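Local structure of UPF0098 protein YbcL (Escherichia coli, 1FUX) at residues T17-V21 / G30-P34; V41-T45 / K151-A155; W63-T67 / G105-A109; P117-F122 / E156-E162. The protein is of unknown function but belongs to the phosphatidylethanolamine-binding (PEBP) family, which includes a Raf kinase inhibitor protein, and forms a periplasmic homodimer. All coordinates share one frame; numbering follows the deposited sequence. Where two conformers were deposited one is given.

Contact 1. Residues T17-V21 / G30-P34; sequences TTSHV and GNTSP
T18-V21 and G30-T32 close the base of the small antiparallel hairpin made by strands 23-24 and 27-28, a hairpin that the disulfide C27-C110 also ties to the loop after A109. Neither flank is itself a strand: T18 and S19 form a short 3-10 turn, and G30 to T32 pass over its carbonyls. Three main-chain bonds join them. G30 N reaches T18 O at 2.8 Å and almost straight, with an angle of 176° at the hydrogen. N31 N gives its proton to V21 O, and T32 N gives its own to S19 O. N31 takes the left-handed helical backbone conformation, and the N-H groups of N31 and T32 go to different carbonyls. G30 meets S19 backbone to backbone, their CA atoms only 4.1 Å apart.

Side chains finish the clamp. T32 OG1 turns back on its own segment to G30 O at 3.1 Å, approaching from above the carbonyl plane, while T32 CB sits 3.7 Å from S19 OG. N31 points its amide the other way, OD1 to G108 N and ND2 to Y103 OH, so the clamp is also tied to the loop 105-109. H20 has CG anti to its carbonyl carbon (chi1 -42°), which swings the imidazole back to the second segment. There ND1 donates to T32 O at 2.8 Å, with the oxygen close to the ring plane. The ring is sandwiched: S19 CB lies 3.8 Å above one face, and P34 CB covers the opposite face, 3.7 Å from H20 CE1.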
loop_
_atom_site.group_PDB
_atom_site.type_symbol
_atom_site.label_atom_id
_atom_site.label_comp_id
_atom_site.label_asym_id
_atom_site.label_seq_id
_atom_site.Cartn_x
_atom_site.Cartn_y
_atom_site.Cartn_z
ATOM N N THR A 17 -10.800 -10.644 18.851
ATOM C CA THR A 17 -11.407 -9.973 20.026
ATOM C C THR A 17 -11.043 -8.486 19.949
ATOM O O THR A 17 -10.154 -8.047 19.220
ATOM C CB THR A 17 -10.900 -10.525 21.352
ATOM O OG1 THR A 17 -9.495 -10.261 21.366
ATOM C CG2 THR A 17 -11.070 -12.030 21.482
ATOM N N THR A 18 -11.616 -7.682 20.857
ATOM C CA THR A 18 -11.419 -6.245 20.870
ATOM C C THR A 18 -9.978 -5.820 21.065
ATOM O O THR A 18 -9.589 -4.708 20.712
ATOM C CB THR A 18 -12.226 -5.542 22.004
ATOM O OG1 THR A 18 -11.958 -6.161 23.256
ATOM C CG2 THR A 18 -13.697 -5.658 21.678
ATOM N N SER A 19 -9.180 -6.654 21.723
ATOM C CA SER A 19 -7.781 -6.376 21.979
ATOM C C SER A 19 -7.071 -6.108 20.641
ATOM O O SER A 19 -6.112 -5.348 20.638
ATOM C CB SER A 19 -7.153 -7.654 22.591
ATOM O OG SER A 19 -5.823 -7.260 23.004
ATOM N N HIS A 20 -7.491 -6.795 19.569
ATOM C CA HIS A 20 -6.783 -6.660 18.289
ATOM C C HIS A 20 -7.460 -5.790 17.256
ATOM O O HIS A 20 -7.092 -5.840 16.055
ATOM C CB HIS A 20 -6.463 -8.074 17.716
ATOM C CG HIS A 20 -5.987 -8.984 18.815
ATOM N ND1 HIS A 20 -4.822 -8.862 19.515
ATOM C CD2 HIS A 20 -6.639 -10.060 19.358
ATOM C CE1 HIS A 20 -4.754 -9.800 20.451
ATOM N NE2 HIS A 20 -5.838 -10.558 20.358
ATOM N N VAL A 21 -8.398 -4.949 17.642
ATOM C CA VAL A 21 -9.160 -4.031 16.770
ATOM C C VAL A 21 -8.528 -2.649 16.929
ATOM O O VAL A 21 -7.925 -2.349 17.985
ATOM C CB VAL A 21 -10.627 -4.065 17.227
ATOM C CG1 VAL A 21 -11.548 -2.983 16.651
ATOM C CG2 VAL A 21 -11.197 -5.430 16.893
ATOM N N GLY A 30 -8.387 -2.288 21.392
ATOM C CA GLY A 30 -7.168 -2.281 22.177
ATOM C C GLY A 30 -5.915 -2.038 21.342
ATOM O O GLY A 30 -4.840 -1.782 21.885
ATOM N N ASN A 31 -6.031 -2.169 20.026
ATOM C CA ASN A 31 -4.910 -2.012 19.093
ATOM C C ASN A 31 -3.631 -2.697 19.520
ATOM O O ASN A 31 -2.537 -2.111 19.547
ATOM C CB ASN A 31 -4.772 -0.490 18.829
ATOM C CG ASN A 31 -4.044 -0.155 17.537
ATOM O OD1 ASN A 31 -4.106 -0.895 16.552
ATOM N ND2 ASN A 31 -3.269 0.922 17.482
ATOM N N THR A 32 -3.723 -3.974 19.948
ATOM C CA THR A 32 -2.559 -4.717 20.417
ATOM C C THR A 32 -2.267 -5.920 19.495
ATOM O O THR A 32 -3.245 -6.575 19.194
ATOM C CB THR A 32 -2.874 -5.321 21.811
ATOM O OG1 THR A 32 -3.042 -4.200 22.723
ATOM C CG2 THR A 32 -1.739 -6.143 22.387
ATOM N N SER A 33 -1.003 -6.163 19.195
ATOM C CA SER A 33 -0.689 -7.295 18.317
ATOM C C SER A 33 -0.794 -8.576 19.138
ATOM O O SER A 33 -0.433 -8.578 20.301
ATOM C CB SER A 33 0.726 -7.168 17.810
ATOM O OG SER A 33 1.723 -7.045 18.819
ATOM N N PRO A 34 -1.341 -9.622 18.541
ATOM C CA PRO A 34 -1.353 -10.925 19.228
ATOM C C PRO A 34 -0.001 -11.595 19.265
ATOM O O PRO A 34 0.898 -11.371 18.433
ATOM C CB PRO A 34 -2.353 -11.678 18.333
ATOM C CG PRO A 34 -1.954 -11.203 16.959
ATOM C CD PRO A 34 -1.870 -9.685 17.144
#

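Contact 2. Residues V41-T45 / K151-A155; sequences VPEGT and KIATA
P42 to T45 form a type II beta turn whose backbone lies opposite I152 and A153 without pairing to them; the CA atoms of P42 and A153 stay 7.3 Å apart. The partner chain turns a corner at I152, where I152 and A153 together face A126 on strand 118-127 as a classic beta bulge. G44 holds the third position of the turn with a positive phi of 96°, as type II turns commonly do. The turn is closed from within: P42 O accepts T45 N at 3.0 Å and T45 OG1 at 2.7 Å, both arriving from the same face of the carbonyl plane, so one oxygen fixes both the backbone and the hydroxyl of T45.

Across the gap I152 does most of the touching, and its two branches divide the work. CG1 is anti to the carbonyl carbon (chi1 -60°) and the chain runs on extended, so that CD1 reaches over the turn to lie 3.5 Å from G44 C, close also to the amide of T45. The other branch, CG2, meets the proline ring 3.9 Å from P42 CG. The same ring corner touches the methyl of the next residue, with P42 CG 4.0 Å from A153 CB. A126 and F3 also pack on the proline.

No hydrogen bond crosses between 41-45 and 151-155. The loop that leads into strand 47-54 therefore lies against the corner of the edge strand 151-161 by apolar contact, while T45 N and T45 OG1 bond to P42 O within the turn, a surface seam without a polar lock.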
loop_
_atom_site.group_PDB
_atom_site.type_symbol
_atom_site.label_atom_id
_atom_site.label_comp_id
_atom_site.label_asym_id
_atom_site.label_seq_id
_atom_site.Cartn_x
_atom_site.Cartn_y
_atom_site.Cartn_z
ATOM N N VAL A 41 11.414 -24.226 11.903
ATOM C CA VAL A 41 12.227 -23.307 11.144
ATOM C C VAL A 41 13.095 -24.074 10.136
ATOM O O VAL A 41 13.774 -25.025 10.469
ATOM C CB VAL A 41 12.998 -22.186 11.796
ATOM C CG1 VAL A 41 12.467 -21.849 13.181
ATOM C CG2 VAL A 41 14.496 -22.234 11.713
ATOM N N PRO A 42 13.088 -23.551 8.913
ATOM C CA PRO A 42 13.798 -24.213 7.836
ATOM C C PRO A 42 15.273 -23.968 7.858
ATOM O O PRO A 42 15.879 -22.962 8.280
ATOM C CB PRO A 42 13.116 -23.708 6.560
ATOM C CG PRO A 42 12.407 -22.469 6.931
ATOM C CD PRO A 42 12.264 -22.408 8.429
ATOM N N GLU A 43 15.950 -25.016 7.351
ATOM C CA GLU A 43 17.408 -24.968 7.213
ATOM C C GLU A 43 17.652 -23.796 6.265
ATOM O O GLU A 43 16.854 -23.549 5.350
ATOM C CB GLU A 43 17.953 -26.329 6.746
ATOM C CG GLU A 43 17.518 -27.486 7.649
ATOM C CD GLU A 43 17.995 -28.850 7.197
ATOM O OE1 GLU A 43 17.245 -29.540 6.476
ATOM O OE2 GLU A 43 19.117 -29.265 7.548
ATOM N N GLY A 44 18.634 -22.982 6.531
ATOM C CA GLY A 44 18.991 -21.781 5.852
ATOM C C GLY A 44 18.434 -20.488 6.460
ATOM O O GLY A 44 18.939 -19.421 6.090
ATOM N N THR A 45 17.516 -20.553 7.420
ATOM C CA THR A 45 16.967 -19.279 7.968
ATOM C C THR A 45 17.944 -18.346 8.630
ATOM O O THR A 45 18.740 -18.700 9.508
ATOM C CB THR A 45 15.826 -19.615 8.933
ATOM O OG1 THR A 45 14.808 -20.440 8.354
ATOM C CG2 THR A 45 15.164 -18.330 9.438
ATOM N N LYS A 151 12.383 -14.898 0.740
ATOM C CA LYS A 151 11.603 -15.968 1.330
ATOM C C LYS A 151 12.196 -17.383 1.203
ATOM O O LYS A 151 12.555 -17.784 0.096
ATOM C CB LYS A 151 10.235 -16.049 0.657
ATOM C CG LYS A 151 9.193 -16.865 1.385
ATOM C CD LYS A 151 7.925 -16.984 0.516
ATOM C CE LYS A 151 7.207 -18.301 0.789
ATOM N NZ LYS A 151 5.751 -18.296 0.433
ATOM N N ILE A 152 12.192 -18.132 2.299
ATOM C CA ILE A 152 12.508 -19.557 2.294
ATOM C C ILE A 152 11.161 -20.246 2.447
ATOM O O ILE A 152 10.761 -21.119 1.693
ATOM C CB ILE A 152 13.457 -19.994 3.431
ATOM C CG1 ILE A 152 14.763 -19.253 3.334
ATOM C CG2 ILE A 152 13.643 -21.512 3.407
ATOM C CD1 ILE A 152 15.910 -19.764 4.192
ATOM N N ALA A 153 10.402 -19.852 3.495
ATOM C CA ALA A 153 9.115 -20.433 3.773
ATOM C C ALA A 153 8.190 -19.483 4.531
ATOM O O ALA A 153 8.694 -18.502 5.101
ATOM C CB ALA A 153 9.265 -21.690 4.648
ATOM N N THR A 154 6.888 -19.721 4.536
ATOM C CA THR A 154 5.985 -18.872 5.311
ATOM C C THR A 154 4.924 -19.740 5.971
ATOM O O THR A 154 4.557 -20.872 5.568
ATOM C CB THR A 154 5.319 -17.716 4.511
ATOM O OG1 THR A 154 4.402 -18.293 3.577
ATOM C CG2 THR A 154 6.334 -16.831 3.795
ATOM N N ALA A 155 4.355 -19.235 7.087
ATOM C CA ALA A 155 3.253 -19.866 7.747
ATOM C C ALA A 155 2.265 -18.752 8.162
ATOM O O ALA A 155 2.743 -17.674 8.525
ATOM C CB ALA A 155 3.657 -20.619 9.015
#

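Contact 3. Residues W63-T67 / G105-A109; sequences WWHWT and GFGGA
H65 O receives the proton of G107 N at 2.9 Å, with an angle of 158° at the hydrogen, and the same histidine returns a bond through its ring, ND1 to G107 O at 2.9 Å. H65 thus grips G107 at both ends. G107 O lies close to the imidazole plane, but the ring nitrogen approaches well above the plane of that carbonyl. A chi1 of -79°, CG anti to the carbonyl carbon, carries the ring over to the loop. W63 CD1 lies 3.4 Å above one ring face, and the rings of F101 and Y120 also meet the histidine.

W66 points toward the loop and offers a face to F106. F106 CB stands almost on the normal of the five-membered ring, 3.8 Å from its centroid, in a CH-pi contact. The phenyl ring then turns an edge to the six-membered ring in an offset T-shaped pair, with planes at 85° and F106 CD1 3.8 Å from W66 CE3. The indole NE1 is held by Q96 OE1. Farther along, water 1 accepts from T67 N at 2.8 Å and can donate to G105 O, 3.1 Å away, though it has more acceptors in reach than protons; G105 O also takes N99 ND2.

H65 and W66 both face V52 in a classic beta bulge. This bulged strand, with a buried histidine locked to a glycine-rich loop, is consistent with the ligand pocket known from PEBP relatives.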
loop_
_atom_site.group_PDB
_atom_site.type_symbol
_atom_site.label_atom_id
_atom_site.label_comp_id
_atom_site.label_asym_id
_atom_site.label_seq_id
_atom_site.Cartn_x
_atom_site.Cartn_y
_atom_site.Cartn_z
ATOM N N TRP A 63 -4.732 -3.723 2.601
ATOM C CA TRP A 63 -4.311 -2.871 3.719
ATOM C C TRP A 63 -3.201 -3.578 4.481
ATOM O O TRP A 63 -3.344 -4.712 4.915
ATOM C CB TRP A 63 -5.504 -2.598 4.635
ATOM C CG TRP A 63 -5.226 -1.431 5.571
ATOM C CD1 TRP A 63 -4.626 -1.483 6.792
ATOM C CD2 TRP A 63 -5.539 -0.060 5.308
ATOM N NE1 TRP A 63 -4.522 -0.205 7.322
ATOM C CE2 TRP A 63 -5.125 0.671 6.441
ATOM C CE3 TRP A 63 -6.172 0.605 4.252
ATOM C CZ2 TRP A 63 -5.305 2.057 6.555
ATOM C CZ3 TRP A 63 -6.342 1.983 4.366
ATOM C CH2 TRP A 63 -5.915 2.693 5.492
ATOM N N TRP A 64 -2.083 -2.869 4.594
ATOM C CA TRP A 64 -0.973 -3.416 5.411
ATOM C C TRP A 64 -1.203 -3.017 6.856
ATOM O O TRP A 64 -1.211 -1.846 7.194
ATOM C CB TRP A 64 0.360 -2.836 4.938
ATOM C CG TRP A 64 0.791 -3.355 3.597
ATOM C CD1 TRP A 64 0.764 -2.730 2.377
ATOM C CD2 TRP A 64 1.358 -4.659 3.361
ATOM N NE1 TRP A 64 1.258 -3.581 1.418
ATOM C CE2 TRP A 64 1.648 -4.759 1.990
ATOM C CE3 TRP A 64 1.634 -5.760 4.188
ATOM C CZ2 TRP A 64 2.185 -5.906 1.405
ATOM C CZ3 TRP A 64 2.206 -6.885 3.607
ATOM C CH2 TRP A 64 2.488 -6.974 2.239
ATOM N N HIS A 65 -1.437 -3.950 7.774
ATOM C CA HIS A 65 -1.686 -3.639 9.179
ATOM C C HIS A 65 -0.414 -3.673 10.010
ATOM O O HIS A 65 -0.348 -3.036 11.080
ATOM C CB HIS A 65 -2.663 -4.729 9.711
ATOM C CG HIS A 65 -4.078 -4.414 9.286
ATOM N ND1 HIS A 65 -4.970 -3.684 10.041
ATOM C CD2 HIS A 65 -4.744 -4.781 8.160
ATOM C CE1 HIS A 65 -6.130 -3.587 9.385
ATOM N NE2 HIS A 65 -6.005 -4.247 8.205
ATOM N N TRP A 66 0.592 -4.430 9.580
ATOM C CA TRP A 66 1.840 -4.457 10.373
ATOM C C TRP A 66 2.975 -5.024 9.558
ATOM O O TRP A 66 2.721 -5.985 8.804
ATOM C CB TRP A 66 1.594 -5.480 11.519
ATOM C CG TRP A 66 2.633 -5.445 12.613
ATOM C CD1 TRP A 66 3.473 -4.418 12.963
ATOM C CD2 TRP A 66 2.814 -6.483 13.603
ATOM N NE1 TRP A 66 4.178 -4.782 14.101
ATOM C CE2 TRP A 66 3.795 -6.043 14.490
ATOM C CE3 TRP A 66 2.249 -7.749 13.777
ATOM C CZ2 TRP A 66 4.289 -6.820 15.567
ATOM C CZ3 TRP A 66 2.699 -8.532 14.869
ATOM C CH2 TRP A 66 3.707 -8.056 15.760
ATOM N N THR A 67 4.203 -4.579 9.711
ATOM C CA THR A 67 5.339 -5.257 9.096
ATOM C C THR A 67 6.438 -5.198 10.179
ATOM O O THR A 67 6.729 -4.101 10.662
ATOM C CB THR A 67 5.915 -4.648 7.788
ATOM O OG1 THR A 67 6.371 -3.322 8.036
ATOM C CG2 THR A 67 4.866 -4.588 6.679
ATOM N N GLY A 105 4.260 0.307 13.316
ATOM C CA GLY A 105 3.749 -0.429 14.498
ATOM C C GLY A 105 2.522 -1.168 13.999
ATOM O O GLY A 105 2.143 -1.090 12.797
ATOM N N PHE A 106 1.979 -2.027 14.823
ATOM C CA PHE A 106 0.788 -2.798 14.513
ATOM C C PHE A 106 -0.425 -1.904 14.610
ATOM O O PHE A 106 -0.601 -1.129 15.528
ATOM C CB PHE A 106 0.565 -3.893 15.597
ATOM C CG PHE A 106 -0.753 -4.610 15.490
ATOM C CD1 PHE A 106 -0.872 -5.661 14.549
ATOM C CD2 PHE A 106 -1.829 -4.278 16.294
ATOM C CE1 PHE A 106 -2.055 -6.386 14.469
ATOM C CE2 PHE A 106 -3.000 -4.990 16.207
ATOM C CZ PHE A 106 -3.114 -6.049 15.301
ATOM N N GLY A 107 -1.286 -2.026 13.598
ATOM C CA GLY A 107 -2.578 -1.323 13.629
ATOM C C GLY A 107 -3.647 -2.401 13.411
ATOM O O GLY A 107 -3.520 -3.229 12.497
ATOM N N GLY A 108 -4.646 -2.476 14.306
ATOM C CA GLY A 108 -5.608 -3.574 14.247
ATOM C C GLY A 108 -6.689 -3.473 13.194
ATOM O O GLY A 108 -6.601 -2.681 12.271
ATOM N N ALA A 109 -7.666 -4.369 13.277
ATOM C CA ALA A 109 -8.705 -4.418 12.264
ATOM C C ALA A 109 -9.630 -3.210 12.389
ATOM O O ALA A 109 -9.940 -2.827 13.504
ATOM C CB ALA A 109 -9.491 -5.723 12.443
HETATM O O HOH W 1 4.316 -2.009 10.768
#

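Contact 4. Residues P117-F122 / E156-E162; sequences PHHYQF and EITPVYE
H118 and Y161 form an antiparallel hydrogen-bonded pair, H118 N to Y161 O at 3.1 Å and Y161 N to H118 O at 3.2 Å. F122 and I157 repeat the pattern at the far end, with F122 N to I157 O at 2.9 Å and I157 N to F122 O at 2.8 Å. Between these pairs the ladder is interrupted: P159 has no N-H to give, yet its carbonyl accepts Y120 N at 2.9 Å. Carbonyls on the 117-122 side also receive CA-H groups; H118 O faces V160 CA, and Y120 O faces T158 CA. Other partners lie outside the pair of segments: T158 N bonds to T12 OG1, and the V160 backbone bonds to E14 and L16.

Side chains part to both faces. H119 and V160 run side by side on one, with H119 CD2 3.6 Å from V160 CG1, while H119 ND1 is taken by D56. H118, F122, I157 and Y161 lie on the opposite face. There H118 is held by two carboxylates, ND1 by D54 and NE2 by D115, so its ring rotation is fixed. The F122 ring crosses the ring of P159 at about a right angle, CE1 to CG at 3.7 Å. The Y120 ring brings its CE1 to 3.6 Å from Y161 CB.

Main-chain bonds thus carry the edge strand 151-161 across its proline break, and D54 and D115 together hold the H118 ring, consistent with the pocket that binds anionic ligands in PEBP relatives.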
loop_
_atom_site.group_PDB
_atom_site.type_symbol
_atom_site.label_atom_id
_atom_site.label_comp_id
_atom_site.label_asym_id
_atom_site.label_seq_id
_atom_site.Cartn_x
_atom_site.Cartn_y
_atom_site.Cartn_z
ATOM N N PRO A 117 -17.166 -10.239 6.378
ATOM C CA PRO A 117 -16.030 -10.383 7.267
ATOM C C PRO A 117 -14.757 -10.241 6.465
ATOM O O PRO A 117 -14.690 -10.643 5.297
ATOM C CB PRO A 117 -16.158 -11.782 7.849
ATOM C CG PRO A 117 -17.635 -12.066 7.750
ATOM C CD PRO A 117 -18.022 -11.452 6.415
ATOM N N HIS A 118 -13.733 -9.591 7.031
ATOM C CA HIS A 118 -12.475 -9.477 6.334
ATOM C C HIS A 118 -11.563 -10.541 6.938
ATOM O O HIS A 118 -11.713 -10.954 8.087
ATOM C CB HIS A 118 -11.834 -8.091 6.547
ATOM C CG HIS A 118 -12.536 -6.996 5.821
ATOM N ND1 HIS A 118 -11.920 -5.796 5.564
ATOM C CD2 HIS A 118 -13.801 -6.912 5.292
ATOM C CE1 HIS A 118 -12.767 -5.000 4.903
ATOM N NE2 HIS A 118 -13.890 -5.663 4.732
ATOM N N HIS A 119 -10.653 -11.004 6.117
ATOM C CA HIS A 119 -9.706 -12.051 6.483
ATOM C C HIS A 119 -8.362 -11.415 6.738
ATOM O O HIS A 119 -7.769 -10.875 5.787
ATOM C CB HIS A 119 -9.658 -12.947 5.216
ATOM C CG HIS A 119 -10.984 -13.649 5.127
ATOM N ND1 HIS A 119 -12.059 -13.033 4.483
ATOM C CD2 HIS A 119 -11.418 -14.822 5.628
ATOM C CE1 HIS A 119 -13.116 -13.831 4.566
ATOM N NE2 HIS A 119 -12.743 -14.908 5.251
ATOM N N TYR A 120 -7.867 -11.383 7.956
ATOM C CA TYR A 120 -6.611 -10.719 8.261
ATOM C C TYR A 120 -5.500 -11.761 8.228
ATOM O O TYR A 120 -5.579 -12.676 9.078
ATOM C CB TYR A 120 -6.682 -10.048 9.664
ATOM C CG TYR A 120 -7.750 -8.986 9.560
ATOM C CD1 TYR A 120 -9.083 -9.287 9.782
ATOM C CD2 TYR A 120 -7.385 -7.672 9.221
ATOM C CE1 TYR A 120 -10.070 -8.314 9.663
ATOM C CE2 TYR A 120 -8.383 -6.692 9.061
ATOM C CZ TYR A 120 -9.693 -7.027 9.309
ATOM O OH TYR A 120 -10.715 -6.106 9.158
ATOM N N GLN A 121 -4.621 -11.684 7.253
ATOM C CA GLN A 121 -3.558 -12.694 7.137
ATOM C C GLN A 121 -2.376 -12.299 7.992
ATOM O O GLN A 121 -1.641 -11.335 7.727
ATOM C CB GLN A 121 -3.113 -12.885 5.680
ATOM C CG GLN A 121 -4.202 -13.005 4.648
ATOM C CD GLN A 121 -3.999 -12.812 3.177
ATOM O OE1 GLN A 121 -4.685 -13.445 2.333
ATOM N NE2 GLN A 121 -3.132 -11.979 2.633
ATOM N N PHE A 122 -2.155 -13.083 9.063
ATOM C CA PHE A 122 -1.022 -12.901 9.968
ATOM C C PHE A 122 -0.010 -13.934 9.471
ATOM O O PHE A 122 -0.234 -15.145 9.618
ATOM C CB PHE A 122 -1.350 -13.190 11.440
ATOM C CG PHE A 122 -2.139 -12.100 12.121
ATOM C CD1 PHE A 122 -3.476 -11.857 11.794
ATOM C CD2 PHE A 122 -1.503 -11.348 13.084
ATOM C CE1 PHE A 122 -4.151 -10.823 12.450
ATOM C CE2 PHE A 122 -2.169 -10.315 13.738
ATOM C CZ PHE A 122 -3.502 -10.095 13.413
ATOM N N GLU A 156 1.002 -19.047 8.167
ATOM C CA GLU A 156 0.073 -17.955 8.504
ATOM C C GLU A 156 -1.159 -18.401 9.246
ATOM O O GLU A 156 -1.568 -19.574 9.278
ATOM C CB GLU A 156 -0.249 -17.260 7.160
ATOM C CG GLU A 156 -1.163 -18.054 6.275
ATOM C CD GLU A 156 -1.186 -17.612 4.823
ATOM O OE1 GLU A 156 -2.177 -17.004 4.376
ATOM O OE2 GLU A 156 -0.195 -17.905 4.113
ATOM N N ILE A 157 -1.734 -17.458 10.004
ATOM C CA ILE A 157 -3.010 -17.630 10.677
ATOM C C ILE A 157 -3.969 -16.566 10.138
ATOM O O ILE A 157 -3.518 -15.431 10.032
ATOM C CB ILE A 157 -2.957 -17.412 12.211
ATOM C CG1 ILE A 157 -1.801 -18.304 12.706
ATOM C CG2 ILE A 157 -4.285 -17.790 12.839
ATOM C CD1 ILE A 157 -1.246 -17.881 14.048
ATOM N N THR A 158 -5.202 -16.911 9.853
ATOM C CA THR A 158 -6.139 -15.959 9.261
ATOM C C THR A 158 -7.460 -15.800 9.988
ATOM O O THR A 158 -8.537 -16.273 9.562
ATOM C CB THR A 158 -6.414 -16.410 7.792
ATOM O OG1 THR A 158 -5.192 -16.661 7.093
ATOM C CG2 THR A 158 -7.155 -15.349 6.990
ATOM N N PRO A 159 -7.461 -14.991 11.056
ATOM C CA PRO A 159 -8.656 -14.635 11.779
ATOM C C PRO A 159 -9.506 -13.692 10.936
ATOM O O PRO A 159 -9.078 -13.221 9.867
ATOM C CB PRO A 159 -8.161 -13.909 13.042
ATOM C CG PRO A 159 -6.787 -13.411 12.691
ATOM C CD PRO A 159 -6.258 -14.391 11.668
ATOM N N VAL A 160 -10.740 -13.488 11.397
ATOM C CA VAL A 160 -11.686 -12.654 10.647
ATOM C C VAL A 160 -12.220 -11.569 11.580
ATOM O O VAL A 160 -12.028 -11.667 12.793
ATOM C CB VAL A 160 -12.868 -13.449 10.064
ATOM C CG1 VAL A 160 -12.394 -14.486 9.037
ATOM C CG2 VAL A 160 -13.663 -14.208 11.125
ATOM N N TYR A 161 -12.883 -10.587 11.003
ATOM C CA TYR A 161 -13.492 -9.563 11.859
ATOM C C TYR A 161 -14.591 -8.903 11.047
ATOM O O TYR A 161 -14.470 -8.615 9.846
ATOM C CB TYR A 161 -12.522 -8.488 12.361
ATOM C CG TYR A 161 -13.142 -7.653 13.476
ATOM C CD1 TYR A 161 -13.497 -8.193 14.694
ATOM C CD2 TYR A 161 -13.332 -6.290 13.269
ATOM C CE1 TYR A 161 -14.055 -7.414 15.705
ATOM C CE2 TYR A 161 -13.913 -5.498 14.256
ATOM C CZ TYR A 161 -14.270 -6.074 15.457
ATOM O OH TYR A 161 -14.830 -5.289 16.434
ATOM N N GLU A 162 -15.681 -8.625 11.742
ATOM C CA GLU A 162 -16.824 -7.960 11.116
ATOM C C GLU A 162 -17.458 -7.049 12.165
ATOM O O GLU A 162 -17.348 -7.359 13.358
ATOM C CB GLU A 162 -17.762 -9.092 10.735
ATOM C CG GLU A 162 -19.142 -8.772 10.214
ATOM C CD GLU A 162 -19.875 -10.071 9.868
ATOM O OE1 GLU A 162 -19.687 -11.070 10.597
ATOM O OE2 GLU A 162 -20.601 -10.081 8.860
#

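Contacts 1, 3 and 4 cluster, with centres 11 to 13 Å apart, while contact 2 stands apart, its centre 22 to 27 Å from theirs and across the chain's centre from contact 1. H20 O to A109 N at 3.2 Å, a probable hydrogen bond, links contact 1 to contact 3. Contact 4 joins both: Y120 CE2 lies 3.5 Å from H65 NE2, A109 CB is 3.4 Å from Y120 CZ, and P34 CG touches F122 CE2. H65 of contact 3 and H118 of contact 4 probably line the family's pocket together with D54. Contacts 2 and 4 share strand 151-161 and use it at successive stretches, first its corner, then its paired end.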